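Local structure of tRNA (uracil(54)-C(5))-methyltransferase (Pyrococcus abyssi, 2JJQ) at residues S275-A278 and V279-V282; S386-P389 and E390-A393; R255-D259 and D260-L264; D410-P413 and H414-H417. The protein methylates C5 of uridine 54 in tRNA, using S-adenosyl-L-methionine as methyl donor, to give 5-methyluridine. One frame throughout, in Å; residues are numbered along the deposited sequence.

Contact 1 of 4, residues S275-A278 and V279-V282; sequences SYQA and VNLV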
ATOM      1  N   SER A 275       0.954   8.927   1.933  1.00 11.36           N
ATOM      2  CA  SER A 275       0.846  10.143   1.116  1.00 12.81           C
ATOM      3  C   SER A 275       2.174  10.878   1.095  1.00 12.96           C
ATOM      4  O   SER A 275       2.512  11.525   0.089  1.00 12.73           O
ATOM      5  CB  SER A 275      -0.255  11.068   1.644  1.00 13.64           C
ATOM      6  OG  SER A 275      -1.519  10.425   1.488  1.00 13.10           O
ATOM      7  N   TYR A 276       2.931  10.796   2.195  1.00 12.83           N
ATOM      8  CA  TYR A 276       4.145  11.648   2.321  1.00 13.94           C
ATOM      9  C   TYR A 276       5.209  11.192   1.386  1.00 14.55           C
ATOM     10  O   TYR A 276       5.803  11.990   0.643  1.00 14.03           O
ATOM     11  CB  TYR A 276       4.650  11.640   3.753  1.00 14.18           C
ATOM     12  CG  TYR A 276       3.708  12.439   4.632  1.00 17.63           C
ATOM     13  CD1 TYR A 276       3.846  13.816   4.746  1.00 21.39           C
ATOM     14  CD2 TYR A 276       2.622  11.824   5.268  1.00 18.89           C
ATOM     15  CE1 TYR A 276       2.945  14.576   5.525  1.00 22.57           C
ATOM     16  CE2 TYR A 276       1.734  12.576   6.053  1.00 21.75           C
ATOM     17  CZ  TYR A 276       1.901  13.941   6.159  1.00 23.84           C
ATOM     18  OH  TYR A 276       1.045  14.691   6.955  1.00 26.31           O
ATOM     19  N   GLN A 277       5.397   9.880   1.361  1.00 14.20           N
ATOM     20  CA  GLN A 277       6.366   9.299   0.406  1.00 13.93           C
ATOM     21  C   GLN A 277       5.843   9.352  -0.995  1.00 12.67           C
ATOM     22  O   GLN A 277       6.632   9.329  -1.939  1.00 11.87           O
ATOM     23  CB  GLN A 277       6.525   7.845   0.615  1.00 17.34           C
ATOM     24  CG  GLN A 277       7.630   7.397   1.359  1.00 22.46           C
ATOM     25  CD  GLN A 277       9.063   7.831   0.955  1.00 16.63           C
ATOM     26  OE1 GLN A 277       9.368   8.776   0.178  1.00 16.98           O
ATOM     27  NE2 GLN A 277       9.955   7.170   1.639  1.00 14.61           N
ATOM     28  N   ALA A 278       4.515   9.322  -1.155  1.00 11.67           N
ATOM     29  CA  ALA A 278       3.948   9.367  -2.507  1.00 11.54           C
ATOM     30  C   ALA A 278       4.449  10.642  -3.186  1.00 10.74           C
ATOM     31  O   ALA A 278       4.610  10.665  -4.391  1.00 10.27           O
ATOM     32  CB  ALA A 278       2.440   9.347  -2.428  1.00 12.11           C
ATOM     33  N   VAL A 279       4.602  11.721  -2.415  1.00 11.20           N
ATOM     34  CA  VAL A 279       5.085  12.995  -2.968  1.00 10.09           C
ATOM     35  C   VAL A 279       6.499  12.732  -3.523  1.00 11.06           C
ATOM     36  O   VAL A 279       6.816  13.145  -4.649  1.00 10.62           O
ATOM     37  CB  VAL A 279       5.078  14.120  -1.924  1.00 12.08           C
ATOM     38  CG1 VAL A 279       5.792  15.361  -2.462  1.00 13.00           C
ATOM     39  CG2 VAL A 279       3.599  14.453  -1.542  1.00 10.49           C
ATOM     40  N   ASN A 280       7.350  12.074  -2.738  1.00 10.77           N
ATOM     41  CA  ASN A 280       8.724  11.801  -3.247  1.00 11.80           C
ATOM     42  C   ASN A 280       8.690  10.881  -4.477  1.00 12.27           C
ATOM     43  O   ASN A 280       9.490  11.034  -5.389  1.00 11.47           O
ATOM     44  CB  ASN A 280       9.556  11.162  -2.161  1.00 13.39           C
ATOM     45  CG  ASN A 280       9.933  12.142  -1.083  1.00 14.76           C
ATOM     46  OD1 ASN A 280       9.911  13.376  -1.299  1.00 16.67           O
ATOM     47  ND2 ASN A 280      10.305  11.625   0.074  1.00 14.53           N
ATOM     48  N   LEU A 281       7.758   9.929  -4.478  1.00 11.45           N
ATOM     49  CA  LEU A 281       7.671   8.935  -5.572  1.00 11.42           C
ATOM     50  C   LEU A 281       7.296   9.601  -6.892  1.00 11.41           C
ATOM     51  O   LEU A 281       7.953   9.393  -7.913  1.00 11.01           O
ATOM     52  CB  LEU A 281       6.632   7.863  -5.154  1.00 12.16           C
ATOM     53  CG  LEU A 281       6.350   6.758  -6.163  1.00 16.86           C
ATOM     54  CD1 LEU A 281       7.667   6.041  -6.419  1.00 21.09           C
ATOM     55  CD2 LEU A 281       5.272   5.865  -5.543  1.00 19.36           C
ATOM     56  N   VAL A 282       6.275  10.466  -6.897  1.00 11.00           N
ATOM     57  CA  VAL A 282       5.894  11.136  -8.170  1.00 12.22           C
ATOM     58  C   VAL A 282       6.985  12.114  -8.597  1.00 13.22           C
ATOM     59  O   VAL A 282       7.225  12.258  -9.767  1.00 13.65           O
ATOM     60  CB  VAL A 282       4.507  11.830  -8.140  1.00 13.98           C
ATOM     61  CG1 VAL A 282       3.433  10.780  -7.881  1.00 11.59           C
ATOM     62  CG2 VAL A 282       4.399  12.919  -7.041  1.00 10.77           C
TER

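Contact 2 of 4, residues S386-P389 and E390-A393; sequences SCNP and ETFA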
ATOM      1  N   SER A 386       8.421  -0.713  -8.570  1.00 13.57           N
ATOM      2  CA  SER A 386       8.109  -2.065  -8.084  1.00 15.30           C
ATOM      3  C   SER A 386       8.232  -2.123  -6.579  1.00 14.92           C
ATOM      4  O   SER A 386       9.223  -1.629  -6.036  1.00 15.40           O
ATOM      5  CB  SER A 386       9.117  -3.079  -8.657  1.00 15.54           C
ATOM      6  OG  SER A 386       8.864  -4.416  -8.224  1.00 19.28           O
ATOM      7  N   CYS A 387       7.283  -2.747  -5.897  1.00 15.56           N
ATOM      8  CA  CYS A 387       7.552  -3.095  -4.473  1.00 16.57           C
ATOM      9  C   CYS A 387       7.897  -4.608  -4.340  1.00 17.38           C
ATOM     10  O   CYS A 387       7.900  -5.152  -3.247  1.00 16.46           O
ATOM     11  CB  CYS A 387       6.371  -2.711  -3.545  1.00 18.82           C
ATOM     12  SG  CYS A 387       4.962  -3.700  -3.849  1.00 28.75           S
ATOM     13  N   ASN A 388       8.242  -5.250  -5.460  1.00 16.59           N
ATOM     14  CA  ASN A 388       8.661  -6.659  -5.444  1.00 17.28           C
ATOM     15  C   ASN A 388      10.067  -6.759  -6.046  1.00 16.95           C
ATOM     16  O   ASN A 388      10.209  -7.030  -7.232  1.00 15.39           O
ATOM     17  CB  ASN A 388       7.664  -7.485  -6.277  1.00 18.51           C
ATOM     18  CG  ASN A 388       6.199  -7.375  -5.747  1.00 21.85           C
ATOM     19  OD1 ASN A 388       5.904  -7.818  -4.638  1.00 25.85           O
ATOM     20  ND2 ASN A 388       5.286  -6.787  -6.560  1.00 24.12           N
ATOM     21  N   PRO A 389      11.102  -6.539  -5.229  1.00 17.92           N
ATOM     22  CA  PRO A 389      12.478  -6.528  -5.737  1.00 18.89           C
ATOM     23  C   PRO A 389      12.870  -7.776  -6.565  1.00 18.26           C
ATOM     24  O   PRO A 389      13.596  -7.657  -7.553  1.00 17.72           O
ATOM     25  CB  PRO A 389      13.300  -6.468  -4.450  1.00 19.64           C
ATOM     26  CG  PRO A 389      12.433  -5.602  -3.520  1.00 18.98           C
ATOM     27  CD  PRO A 389      11.037  -6.110  -3.812  1.00 17.68           C
ATOM     28  N   GLU A 390      12.448  -8.963  -6.127  1.00 17.29           N
ATOM     29  CA  GLU A 390      12.822 -10.156  -6.841  1.00 18.43           C
ATOM     30  C   GLU A 390      12.207 -10.225  -8.231  1.00 17.90           C
ATOM     31  O   GLU A 390      12.862 -10.701  -9.158  1.00 17.48           O
ATOM     32  CB  GLU A 390      12.491 -11.407  -5.995  1.00 20.30           C
ATOM     33  CG  GLU A 390      13.390 -11.491  -4.772  1.00 24.18           C
ATOM     34  CD  GLU A 390      13.254 -12.793  -3.986  1.00 35.28           C
ATOM     35  OE1 GLU A 390      12.188 -13.464  -4.068  1.00 36.56           O
ATOM     36  OE2 GLU A 390      14.229 -13.114  -3.259  1.00 39.48           O
ATOM     37  N   THR A 391      10.952  -9.788  -8.367  1.00 17.14           N
ATOM     38  CA  THR A 391      10.304  -9.748  -9.693  1.00 18.11           C
ATOM     39  C   THR A 391      10.941  -8.681 -10.576  1.00 17.33           C
ATOM     40  O   THR A 391      11.175  -8.923 -11.761  1.00 15.47           O
ATOM     41  CB  THR A 391       8.774  -9.543  -9.614  1.00 19.01           C
ATOM     42  OG1 THR A 391       8.508  -8.186  -9.255  1.00 28.04           O
ATOM     43  CG2 THR A 391       8.254 -10.345  -8.521  1.00 16.09           C
ATOM     44  N   PHE A 392      11.238  -7.512  -9.999  1.00 16.22           N
ATOM     45  CA  PHE A 392      11.981  -6.492 -10.733  1.00 16.64           C
ATOM     46  C   PHE A 392      13.298  -7.082 -11.277  1.00 16.15           C
ATOM     47  O   PHE A 392      13.653  -6.907 -12.446  1.00 16.34           O
ATOM     48  CB  PHE A 392      12.324  -5.323  -9.825  1.00 16.68           C
ATOM     49  CG  PHE A 392      13.324  -4.402 -10.431  1.00 16.69           C
ATOM     50  CD1 PHE A 392      12.953  -3.587 -11.521  1.00 18.28           C
ATOM     51  CD2 PHE A 392      14.635  -4.346  -9.953  1.00 18.93           C
ATOM     52  CE1 PHE A 392      13.909  -2.715 -12.095  1.00 21.12           C
ATOM     53  CE2 PHE A 392      15.555  -3.522 -10.517  1.00 20.65           C
ATOM     54  CZ  PHE A 392      15.208  -2.688 -11.583  1.00 21.70           C
ATOM     55  N   ALA A 393      14.037  -7.757 -10.406  1.00 16.37           N
ATOM     56  CA  ALA A 393      15.360  -8.293 -10.779  1.00 16.90           C
ATOM     57  C   ALA A 393      15.242  -9.274 -11.936  1.00 16.97           C
ATOM     58  O   ALA A 393      16.086  -9.278 -12.841  1.00 16.91           O
ATOM     59  CB  ALA A 393      16.037  -8.969  -9.563  1.00 16.49           C
TER

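Contact 3 of 4, residues R255-D259 and D260-L264; sequences RERLD and DVDYL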
ATOM      1  N   ARG A 255     -10.276  14.377  -1.774  1.00 13.71           N
ATOM      2  CA  ARG A 255      -9.062  14.537  -2.559  1.00 14.67           C
ATOM      3  C   ARG A 255      -7.813  14.394  -1.717  1.00 13.45           C
ATOM      4  O   ARG A 255      -7.759  14.783  -0.532  1.00 13.37           O
ATOM      5  CB  ARG A 255      -8.974  15.923  -3.192  1.00 14.60           C
ATOM      6  CG  ARG A 255      -9.953  16.169  -4.309  1.00 18.21           C
ATOM      7  CD  ARG A 255      -9.889  17.643  -4.740  1.00 23.32           C
ATOM      8  NE  ARG A 255     -10.987  17.900  -5.707  1.00 31.23           N
ATOM      9  CZ  ARG A 255     -10.887  18.700  -6.784  1.00 33.39           C
ATOM     10  NH1 ARG A 255      -9.748  19.337  -7.073  1.00 33.40           N
ATOM     11  NH2 ARG A 255     -11.928  18.867  -7.584  1.00 31.61           N
ATOM     12  N   GLU A 256      -6.789  13.870  -2.366  1.00 12.40           N
ATOM     13  CA  GLU A 256      -5.434  13.976  -1.805  1.00 12.30           C
ATOM     14  C   GLU A 256      -4.693  14.880  -2.781  1.00 12.06           C
ATOM     15  O   GLU A 256      -5.008  14.936  -3.975  1.00 13.06           O
ATOM     16  CB  GLU A 256      -4.718  12.615  -1.752  1.00 11.37           C
ATOM     17  CG  GLU A 256      -3.251  12.696  -1.233  1.00 12.72           C
ATOM     18  CD  GLU A 256      -3.203  13.258   0.193  1.00 13.25           C
ATOM     19  OE1 GLU A 256      -3.078  12.447   1.132  1.00 14.32           O
ATOM     20  OE2 GLU A 256      -3.340  14.495   0.355  1.00 12.53           O
ATOM     21  N   ARG A 257      -3.709  15.599  -2.272  1.00 13.13           N
ATOM     22  CA  ARG A 257      -2.953  16.475  -3.144  1.00 13.01           C
ATOM     23  C   ARG A 257      -1.473  16.189  -3.023  1.00 13.05           C
ATOM     24  O   ARG A 257      -0.929  16.197  -1.893  1.00 12.51           O
ATOM     25  CB  ARG A 257      -3.246  17.945  -2.764  1.00 14.10           C
ATOM     26  CG  ARG A 257      -2.341  18.914  -3.465  1.00 17.66           C
ATOM     27  CD  ARG A 257      -2.835  20.352  -3.237  1.00 25.70           C
ATOM     28  NE  ARG A 257      -3.798  20.664  -4.273  1.00 33.95           N
ATOM     29  CZ  ARG A 257      -3.570  21.601  -5.193  1.00 37.85           C
ATOM     30  NH1 ARG A 257      -2.453  22.325  -5.123  1.00 38.76           N
ATOM     31  NH2 ARG A 257      -4.450  21.837  -6.151  1.00 37.57           N
ATOM     32  N   LEU A 258      -0.821  15.896  -4.163  1.00 11.98           N
ATOM     33  CA  LEU A 258       0.655  15.748  -4.197  1.00 11.41           C
ATOM     34  C   LEU A 258       1.244  16.950  -4.896  1.00 12.32           C
ATOM     35  O   LEU A 258       1.059  17.124  -6.097  1.00 11.91           O
ATOM     36  CB  LEU A 258       1.028  14.476  -4.987  1.00 11.03           C
ATOM     37  CG  LEU A 258       0.314  13.184  -4.475  1.00  9.98           C
ATOM     38  CD1 LEU A 258       1.002  11.977  -5.232  1.00 13.14           C
ATOM     39  CD2 LEU A 258       0.439  13.026  -2.970  1.00 13.21           C
ATOM     40  N   ASP A 259       1.936  17.787  -4.130  1.00 13.45           N
ATOM     41  CA  ASP A 259       2.387  19.092  -4.631  1.00 14.08           C
ATOM     42  C   ASP A 259       1.166  19.909  -5.134  1.00 15.24           C
ATOM     43  O   ASP A 259       0.297  20.326  -4.321  1.00 16.29           O
ATOM     44  CB  ASP A 259       3.494  18.910  -5.664  1.00 13.40           C
ATOM     45  CG  ASP A 259       4.807  18.436  -5.041  1.00 15.77           C
ATOM     46  OD1 ASP A 259       5.053  18.689  -3.830  1.00 17.43           O
ATOM     47  OD2 ASP A 259       5.613  17.799  -5.753  1.00 16.51           O
ATOM     48  N   ASP A 260       1.051  20.130  -6.447  1.00 14.19           N
ATOM     49  CA  ASP A 260      -0.087  20.888  -6.964  1.00 15.26           C
ATOM     50  C   ASP A 260      -1.094  20.008  -7.707  1.00 13.95           C
ATOM     51  O   ASP A 260      -1.933  20.529  -8.477  1.00 16.04           O
ATOM     52  CB  ASP A 260       0.409  21.982  -7.901  1.00 16.31           C
ATOM     53  CG  ASP A 260       1.279  21.458  -9.053  1.00 19.20           C
ATOM     54  OD1 ASP A 260       1.763  20.314  -9.045  1.00 19.76           O
ATOM     55  OD2 ASP A 260       1.513  22.243  -9.994  1.00 20.82           O
ATOM     56  N   VAL A 261      -0.967  18.678  -7.578  1.00 11.59           N
ATOM     57  CA  VAL A 261      -1.839  17.804  -8.375  1.00 11.97           C
ATOM     58  C   VAL A 261      -2.875  17.139  -7.471  1.00 12.88           C
ATOM     59  O   VAL A 261      -2.469  16.548  -6.456  1.00 13.26           O
ATOM     60  CB  VAL A 261      -0.966  16.729  -9.079  1.00 12.50           C
ATOM     61  CG1 VAL A 261      -1.835  15.789  -9.855  1.00 11.21           C
ATOM     62  CG2 VAL A 261       0.090  17.428 -10.004  1.00 14.51           C
ATOM     63  N   ASP A 262      -4.174  17.241  -7.798  1.00 12.34           N
ATOM     64  CA  ASP A 262      -5.232  16.668  -6.965  1.00 14.55           C
ATOM     65  C   ASP A 262      -5.590  15.280  -7.517  1.00 14.37           C
ATOM     66  O   ASP A 262      -5.504  15.059  -8.739  1.00 15.87           O
ATOM     67  CB  ASP A 262      -6.472  17.556  -7.016  1.00 16.41           C
ATOM     68  CG  ASP A 262      -6.368  18.785  -6.119  1.00 21.39           C
ATOM     69  OD1 ASP A 262      -5.444  18.896  -5.281  1.00 24.19           O
ATOM     70  OD2 ASP A 262      -7.266  19.628  -6.243  1.00 28.00           O
ATOM     71  N   TYR A 263      -5.979  14.369  -6.625  1.00 12.74           N
ATOM     72  CA  TYR A 263      -6.385  13.028  -6.980  1.00 12.92           C
ATOM     73  C   TYR A 263      -7.645  12.709  -6.196  1.00 12.13           C
ATOM     74  O   TYR A 263      -7.644  12.822  -4.960  1.00 13.90           O
ATOM     75  CB  TYR A 263      -5.332  11.999  -6.610  1.00 12.80           C
ATOM     76  CG  TYR A 263      -4.000  12.194  -7.302  1.00 13.44           C
ATOM     77  CD1 TYR A 263      -3.777  11.634  -8.544  1.00 12.77           C
ATOM     78  CD2 TYR A 263      -2.984  12.964  -6.722  1.00 12.93           C
ATOM     79  CE1 TYR A 263      -2.561  11.805  -9.202  1.00 13.21           C
ATOM     80  CE2 TYR A 263      -1.719  13.144  -7.382  1.00 10.74           C
ATOM     81  CZ  TYR A 263      -1.538  12.529  -8.614  1.00 14.15           C
ATOM     82  OH  TYR A 263      -0.350  12.637  -9.295  1.00 14.94           O
ATOM     83  N   LEU A 264      -8.676  12.277  -6.912  1.00 12.85           N
ATOM     84  CA  LEU A 264      -9.951  11.930  -6.300  1.00 11.56           C
ATOM     85  C   LEU A 264      -9.834  10.592  -5.636  1.00 13.44           C
ATOM     86  O   LEU A 264      -9.240   9.667  -6.215  1.00 15.19           O
ATOM     87  CB  LEU A 264     -11.044  11.832  -7.387  1.00 13.52           C
ATOM     88  CG  LEU A 264     -11.243  13.234  -8.012  1.00 12.85           C
ATOM     89  CD1 LEU A 264     -12.077  13.069  -9.341  1.00 17.43           C
ATOM     90  CD2 LEU A 264     -11.905  14.236  -7.063  1.00 16.49           C
TER

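Contact 4 of 4, residues D410-P413 and H414-H417; sequences DMFP and HTPH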
ATOM      1  N   ASP A 410      11.076   4.238   1.096  1.00 12.98           N
ATOM      2  CA  ASP A 410      10.360   3.517   2.134  1.00 14.23           C
ATOM      3  C   ASP A 410       8.872   3.930   2.127  1.00 13.84           C
ATOM      4  O   ASP A 410       8.423   4.796   2.898  1.00 14.43           O
ATOM      5  CB  ASP A 410      10.987   3.696   3.522  1.00 14.08           C
ATOM      6  CG  ASP A 410      10.324   2.792   4.538  1.00 15.99           C
ATOM      7  OD1 ASP A 410       9.752   1.777   4.091  1.00 16.85           O
ATOM      8  OD2 ASP A 410      10.261   3.104   5.747  1.00 17.76           O
ATOM      9  N   MET A 411       8.102   3.292   1.260  1.00 13.19           N
ATOM     10  CA  MET A 411       6.689   3.602   1.181  1.00 14.43           C
ATOM     11  C   MET A 411       5.968   2.938   2.346  1.00 14.27           C
ATOM     12  O   MET A 411       4.809   3.316   2.694  1.00 14.08           O
ATOM     13  CB  MET A 411       6.119   3.098  -0.181  1.00 13.87           C
ATOM     14  CG  MET A 411       6.563   4.038  -1.372  1.00 19.51           C
ATOM     15  SD  MET A 411       5.619   5.604  -1.408  1.00 27.20           S
ATOM     16  CE  MET A 411       4.018   4.985  -0.887  1.00 16.52           C
ATOM     17  N   PHE A 412       6.637   1.968   2.976  1.00 14.37           N
ATOM     18  CA  PHE A 412       5.935   1.062   3.904  1.00 14.46           C
ATOM     19  C   PHE A 412       6.685   0.911   5.246  1.00 14.71           C
ATOM     20  O   PHE A 412       7.113  -0.203   5.608  1.00 13.53           O
ATOM     21  CB  PHE A 412       5.778  -0.312   3.269  1.00 13.96           C
ATOM     22  CG  PHE A 412       5.212  -0.258   1.893  1.00 14.14           C
ATOM     23  CD1 PHE A 412       3.877  -0.039   1.695  1.00 19.73           C
ATOM     24  CD2 PHE A 412       6.041  -0.409   0.813  1.00 14.85           C
ATOM     25  CE1 PHE A 412       3.325   0.018   0.382  1.00 22.62           C
ATOM     26  CE2 PHE A 412       5.518  -0.349  -0.495  1.00 19.69           C
ATOM     27  CZ  PHE A 412       4.165  -0.141  -0.700  1.00 20.65           C
ATOM     28  N   PRO A 413       6.788   1.997   5.986  1.00 14.03           N
ATOM     29  CA  PRO A 413       7.436   1.915   7.308  1.00 15.29           C
ATOM     30  C   PRO A 413       6.844   0.793   8.187  1.00 14.88           C
ATOM     31  O   PRO A 413       5.629   0.523   8.141  1.00 13.12           O
ATOM     32  CB  PRO A 413       7.093   3.262   7.944  1.00 16.25           C
ATOM     33  CG  PRO A 413       6.841   4.214   6.760  1.00 17.42           C
ATOM     34  CD  PRO A 413       6.275   3.356   5.666  1.00 15.41           C
ATOM     35  N   HIS A 414       7.696   0.171   9.029  1.00 14.60           N
ATOM     36  CA  HIS A 414       7.269  -0.858   9.978  1.00 14.13           C
ATOM     37  C   HIS A 414       6.903  -2.186   9.330  1.00 15.14           C
ATOM     38  O   HIS A 414       6.385  -3.071  10.012  1.00 16.84           O
ATOM     39  CB  HIS A 414       6.131  -0.407  10.912  1.00 15.04           C
ATOM     40  CG  HIS A 414       6.333   0.961  11.471  1.00 16.10           C
ATOM     41  ND1 HIS A 414       7.450   1.300  12.206  1.00 15.60           N
ATOM     42  CD2 HIS A 414       5.576   2.089  11.393  1.00 20.89           C
ATOM     43  CE1 HIS A 414       7.374   2.567  12.583  1.00 17.12           C
ATOM     44  NE2 HIS A 414       6.246   3.080  12.092  1.00 20.05           N
ATOM     45  N   THR A 415       7.152  -2.314   8.032  1.00 14.86           N
ATOM     46  CA  THR A 415       6.998  -3.579   7.321  1.00 14.31           C
ATOM     47  C   THR A 415       8.327  -3.843   6.612  1.00 15.12           C
ATOM     48  O   THR A 415       9.140  -2.913   6.421  1.00 13.61           O
ATOM     49  CB  THR A 415       5.891  -3.498   6.246  1.00 14.50           C
ATOM     50  OG1 THR A 415       6.433  -2.842   5.091  1.00 14.33           O
ATOM     51  CG2 THR A 415       4.675  -2.699   6.750  1.00 14.24           C
ATOM     52  N   PRO A 416       8.550  -5.101   6.156  1.00 15.91           N
ATOM     53  CA  PRO A 416       9.768  -5.373   5.393  1.00 17.00           C
ATOM     54  C   PRO A 416       9.775  -4.861   3.948  1.00 17.64           C
ATOM     55  O   PRO A 416      10.759  -5.048   3.239  1.00 18.38           O
ATOM     56  CB  PRO A 416       9.861  -6.914   5.386  1.00 15.69           C
ATOM     57  CG  PRO A 416       8.701  -7.418   6.112  1.00 18.49           C
ATOM     58  CD  PRO A 416       7.728  -6.306   6.373  1.00 16.19           C
ATOM     59  N   HIS A 417       8.688  -4.220   3.515  1.00 17.82           N
ATOM     60  CA  HIS A 417       8.512  -3.900   2.108  1.00 19.56           C
ATOM     61  C   HIS A 417       9.100  -2.570   1.725  1.00 20.08           C
ATOM     62  O   HIS A 417       9.151  -1.625   2.522  1.00 19.85           O
ATOM     63  CB  HIS A 417       7.025  -3.896   1.753  1.00 18.68           C
ATOM     64  CG  HIS A 417       6.314  -5.131   2.186  1.00 22.35           C
ATOM     65  ND1 HIS A 417       6.724  -6.388   1.805  1.00 24.59           N
ATOM     66  CD2 HIS A 417       5.260  -5.310   3.014  1.00 22.29           C
ATOM     67  CE1 HIS A 417       5.926  -7.288   2.348  1.00 25.93           C
ATOM     68  NE2 HIS A 417       5.021  -6.659   3.072  1.00 28.54           N
TER
HETATM   69  O   HOH W   1       8.875   0.798   1.943  1.00 45.56           O

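Contact 1 of 4, residues S275-A278 and V279-V282
Gln-277 O takes the N-H of Leu-281 at 2.8 Å in the opening turns of helix 275-288. Next to it the N-H of Val-282 reaches Ala-278 O at 3.0 Å. At the start of the helix Val-279 N shares its hydrogen: it bonds Ser-275 O at 3.3 Å, with a weak second bond to Tyr-276 O. One side-chain bond is added to this ladder. Asn-280 ND2 donates to Gln-277 OE1 at 3.0 Å, reaching back three residues along the helix. The glutamine chain folds at chi2 (-54°), which brings OE1 round beside Asn-280 CB, 3.3 Å away. The two amides are far from coplanar, their planes 74° apart, and ND2 stands above the carbonyl plane of the Gln-277 amide. Leu-281 packs on Glu-419, the predicted proton acceptor, and Val-282 on Thr-303 of the S-adenosylmethionine site. The other end of the Gln-277 amide, NE2, donates to Val-119 O and Asp-410 O. With its oxygen accepting and its nitrogen donating twice, the amide is held in one orientation, and a flipped one would put NE2 against the donor ND2.

Contact 2 of 4, residues S386-P389 and E390-A393
Thr-391 OG1 turns back on Asn-388 O and donates to it at 2.9 Å, in the carbonyl plane and on a lone pair. A chi1 of 74° places that hydroxyl between the threonine's own backbone N and carbonyl carbon, facing the residue just ahead of helix 389-398. The same oxygen takes the N-H of Phe-392 at 3.0 Å, nearly straight at 175°. Thr-391 also leans its CG2 on Asn-388 CB, 3.7 Å apart. The amide of Asn-388 makes no capping bond to the helix; it leads away and touches Arg-363. Ser-386, at the end of strand 381-386, has OG trans to its backbone N (chi1 -180°), and there it accepts from Asn-388 N at 3.0 Å, an ST turn round Cys-387, the predicted nucleophile. Phe-392 CB packs against Ser-386 OG at 3.9 Å, while its ring goes on to strands 403-409 and 419-424 and meets Tyr-384 edge-to-face. Pro-389, in the first turn, rests on Leu-108 and Ile-111 of helix 97-112. Asn-388 is thus gripped at both backbone polar atoms, its N by Ser-386 and its O by two donors, which is consistent with a firmly set strand-to-helix link around Cys-387.

Contact 3 of 4, residues R255-D259 and D260-L264
Arg-257 and Asp-262 face each other across a two-stranded antiparallel hairpin, strands 254-258 and 261-265, closed by a type II' turn from Leu-258 to Val-261. Going out along Arg-257, CB passes Asp-262 OD1 at 3.5 Å, and CG and CD keep alongside that oxygen. The chain then bends at chi3 (-88°), and the bend turns NE onto OD1 at 2.6 Å, on the syn side of the carboxylate. Beyond CZ the two tips part: NH2 makes a weak bond to OD1, while NH1 swings over the turn and comes 3.3 Å from Asp-260 CA. Asp-260 O sits over one face of the guanidinium. The other carboxylate oxygen belongs to Arg-255, whose NH1 meets Asp-262 OD2 at 2.6 Å on its anti side, within the guanidinium's own plane. Both planar arginine groups stand steeply to the carboxylate, and two cations on one buried aspartate would be expected to hold it ionised.

In the backbone, Glu-256 and Tyr-263 form a hydrogen-bonded pair, both bonds 2.9 Å between N of one and O of the other, and Leu-258 pairs likewise with Val-261. The sheet face carrying Glu-256, Leu-258, Val-261 and Tyr-263 points to the methyltransferase core, with Leu-258 against helix 275-288 and Val-261 on helix 303-310. Asp-259 and Asp-260 of the turn make salt bridges to Arg-283 and Arg-311. Tyr-263 OH donates to Thr-303 O, and the ring's CE2 lies 3.5 Å from Leu-258 CG, the two side chains at about a right angle.

Contact 4 of 4, residues D410-P413 and H414-H417
This is a tight backbone turn with side-chain support, Phe-412 meeting Thr-415 in the loop that joins strand 403-409 to strand 419-424. Phe-412 O is the atom in demand. Thr-415 OG1 donates to it at 2.8 Å and Thr-415 N at 3.2 Å, both tilted from the carbonyl plane. A chi1 of 80° sets OG1 between the threonine's backbone N and carbonyl carbon, where it adds its bond to that of the backbone N-H; OG1 also comes 3.2 Å from Phe-412 CB. The backbone bond closes a type II beta turn from Phe-412 to Thr-415, with His-414 at positive phi (72°) in its third position, and the hydroxyl bond reinforces it. An ST turn follows directly: the hydroxyl that donates to Phe-412 accepts from His-417 N at 3.1 Å, so one OG1 links two successive bends.

Pro-413 CB lies over a face of the His-414 imidazole, a CH-pi contact with 4.2 Å from that carbon to the ring centroid. The imidazole is also held through NE2 by Ile-124 O, and it comes close to Cys-90, a ligand of the iron-sulfur cluster by similarity. Pro-413 itself packs on Tyr-97 and His-127. Phe-412 CD2 leans on His-417 CB at 3.7 Å, the two side chains slanting past each other. The Phe-412 ring has Met-411 CB over one face, and it touches Glu-419, the predicted proton acceptor. Asp-410 is bridged to Lys-104 and bonded to Tyr-97. Phe-412 N donates to a water at 2.7 Å and makes a weak bond to Asp-410 OD1 at 3.3 Å.

How the contacts relate
Contact 1 lies between contacts 3 and 4 and touches both. Ser-275 OG is 2.6 Å from Glu-256 OE1 of the hairpin, a probable hydrogen bond, and Val-282 CG1 packs on Leu-258 CD1 at 3.8 Å. On the loop side, Gln-277 NE2 is 3.1 Å from Asp-410 O, again a probable hydrogen bond. Contact 4 in turn meets contact 2 where Phe-412 CE2 comes 4.0 Å from CB of Cys-387, the predicted nucleophile. Contact 1 borders the predicted proton acceptor, Glu-419, while contact 3 lies 27 Å from contact 2 between centres. From bound S-adenosylhomocysteine, the nearest side-chain approaches are about 6 Å for Leu-281, 8 Å for Tyr-263, 9 Å for Asn-388 and 10 Å for Phe-412.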